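PDB 2RIU: 3,4-dihydroxy-2-butanone 4-phosphate synthase from Candida albicans, which catalyses the conversion of D-ribulose 5-phosphate to formate and 3,4-dihydroxy-2-butanone 4-phosphate, a reaction that probably depends on magnesium or manganese. Local coordinates for residues E32-M37 with I164-R169. Sequence-based numbering, arbitrary orientation.
Sequences EGDLIM and ICELVR. With 5RP (ribulose-5-phosphate), chain B.
D34 and E166 stand side by side as a non-hydrogen-bonded pair where two antiparallel strands of the mixed sheet, 34-38 and 162-166, line one side of the substrate site. Their carboxylate planes are 88° apart, and the CG of E166 lies alongside D34 OD1, 3.4 Å away. The other oxygen, D34 OD2, takes a hydrogen bond of 3.3 Å from O13 of ribulose-5-phosphate and is also 2.7 Å from O4 of the sugar. E166 bends at its second torsion (chi2 94°), which sends OE2 to 3.5 Å from sugar C5, while OE1 is hydrogen-bonded to S55.

Further along the same face, I164 has CG1 wedged between its backbone N and carbonyl carbon (chi1 69°). That rotation leaves CD1 3.3 Å from sugar O13 and turns CG2 onto I36, whose CG1 it meets tightly at 3.5 Å; both isoleucines touch A149 of helix 145-155.

L35 pairs with C165 through two backbone hydrogen bonds, and its side chain lies on the opposite face. The L35 side chain crosses that of L167 at about a right angle, L35 CD1 to L167 CD2 at 3.7 Å, against I22 of strand 21-24. Just before strand 34-38, G33 O still holds the chains together: it accepts hydrogen bonds from L167 N, just after strand 162-166, and from a water, and that water donates its other hydrogen to L167 O.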
# COMPACT_ATOMS: atom_id res chain seq x y z
N GLU A 32 -4.64 16.63 6.71
CA GLU A 32 -4.78 15.19 6.91
C GLU A 32 -3.53 14.66 7.62
O GLU A 32 -2.42 15.09 7.31
CB GLU A 32 -4.97 14.48 5.56
CG GLU A 32 -6.18 14.99 4.77
CD GLU A 32 -6.26 14.44 3.35
OE1 GLU A 32 -5.30 13.78 2.90
OE2 GLU A 32 -7.29 14.69 2.69
N GLY A 33 -3.73 13.73 8.55
CA GLY A 33 -2.64 13.26 9.41
C GLY A 33 -1.96 11.98 8.96
O GLY A 33 -2.61 11.08 8.40
N ASP A 34 -0.66 11.91 9.21
CA ASP A 34 0.17 10.72 8.97
C ASP A 34 0.65 10.17 10.30
O ASP A 34 1.04 10.93 11.18
CB ASP A 34 1.44 11.11 8.21
CG ASP A 34 1.30 11.02 6.71
OD1 ASP A 34 0.17 10.99 6.18
OD2 ASP A 34 2.38 10.98 6.06
N LEU A 35 0.69 8.85 10.42
CA LEU A 35 1.47 8.23 11.49
C LEU A 35 2.93 8.14 11.04
O LEU A 35 3.20 7.73 9.91
CB LEU A 35 0.94 6.83 11.79
CG LEU A 35 -0.36 6.74 12.60
CD1 LEU A 35 -0.85 5.30 12.61
CD2 LEU A 35 -0.15 7.27 14.03
N ILE A 36 3.85 8.55 11.92
CA ILE A 36 5.29 8.46 11.63
C ILE A 36 6.01 7.88 12.84
O ILE A 36 5.76 8.30 13.97
CB ILE A 36 5.89 9.86 11.31
CG1 ILE A 36 5.12 10.56 10.18
CG2 ILE A 36 7.40 9.76 11.00
CD1 ILE A 36 5.75 11.84 9.65
N MET A 37 6.92 6.93 12.62
CA MET A 37 7.80 6.48 13.69
C MET A 37 9.17 6.14 13.16
O MET A 37 9.39 6.12 11.95
CB MET A 37 7.20 5.30 14.47
CG MET A 37 7.18 3.97 13.73
SD MET A 37 6.83 2.60 14.86
CE MET A 37 8.38 2.54 15.77
N ILE A 164 6.20 5.81 7.47
CA ILE A 164 5.03 6.69 7.45
C ILE A 164 3.85 6.08 6.70
O ILE A 164 4.04 5.28 5.79
CB ILE A 164 5.35 8.08 6.83
CG1 ILE A 164 5.62 7.98 5.32
CG2 ILE A 164 6.53 8.74 7.55
CD1 ILE A 164 5.95 9.33 4.66
N CYS A 165 2.64 6.48 7.08
CA CYS A 165 1.45 6.17 6.29
C CYS A 165 0.30 7.07 6.72
O CYS A 165 0.28 7.55 7.85
CB CYS A 165 1.06 4.69 6.43
SG CYS A 165 0.18 4.07 4.97
N GLU A 166 -0.63 7.28 5.80
CA GLU A 166 -1.75 8.21 6.00
C GLU A 166 -2.90 7.59 6.78
O GLU A 166 -3.39 6.53 6.40
CB GLU A 166 -2.31 8.66 4.64
CG GLU A 166 -1.30 9.27 3.69
CD GLU A 166 -0.70 8.26 2.71
OE1 GLU A 166 -0.74 7.03 2.95
OE2 GLU A 166 -0.17 8.73 1.68
N LEU A 167 -3.33 8.26 7.84
CA LEU A 167 -4.47 7.78 8.63
C LEU A 167 -5.75 7.81 7.81
O LEU A 167 -6.00 8.77 7.08
CB LEU A 167 -4.64 8.65 9.89
CG LEU A 167 -3.67 8.34 11.02
CD1 LEU A 167 -3.68 9.47 12.03
CD2 LEU A 167 -4.04 7.03 11.70
N VAL A 168 -6.55 6.74 7.92
CA VAL A 168 -7.84 6.67 7.22
C VAL A 168 -8.97 6.28 8.16
O VAL A 168 -8.78 5.47 9.08
CB VAL A 168 -7.81 5.72 5.98
CG1 VAL A 168 -6.66 6.08 5.05
CG2 VAL A 168 -7.68 4.28 6.40
N ARG A 169 -10.15 6.86 7.92
CA ARG A 169 -11.34 6.60 8.72
C ARG A 169 -11.90 5.21 8.44
O ARG A 169 -12.00 4.81 7.29
CB ARG A 169 -12.41 7.65 8.43
CG ARG A 169 -12.06 9.04 8.95
CD ARG A 169 -12.92 10.12 8.30
NE ARG A 169 -14.32 9.72 8.22
CZ ARG A 169 -15.22 9.89 9.18
NH1 ARG A 169 -16.47 9.48 8.99
NH2 ARG A 169 -14.88 10.46 10.34
C2 5RP B . 1.71 12.83 1.42
C3 5RP B . 2.27 11.84 2.41
C5 5RP B . 2.79 10.49 1.96
O13 5RP B . 3.09 9.71 3.12
C6 5RP B . 4.02 10.56 1.04
O14 5RP B . 4.47 9.21 0.83
C7 5RP B . 5.21 11.36 1.58
O8 5RP B . 4.82 12.71 1.80
P9 5RP B . 5.61 13.97 1.20
O12 5RP B . 5.42 13.91 -0.29
O11 5RP B . 7.06 13.81 1.63
O10 5RP B . 4.89 15.08 1.92
O4 5RP B . 2.30 12.12 3.59
O1 5RP B . 0.58 13.48 2.04
O HOH W 1 -4.53 11.04 6.47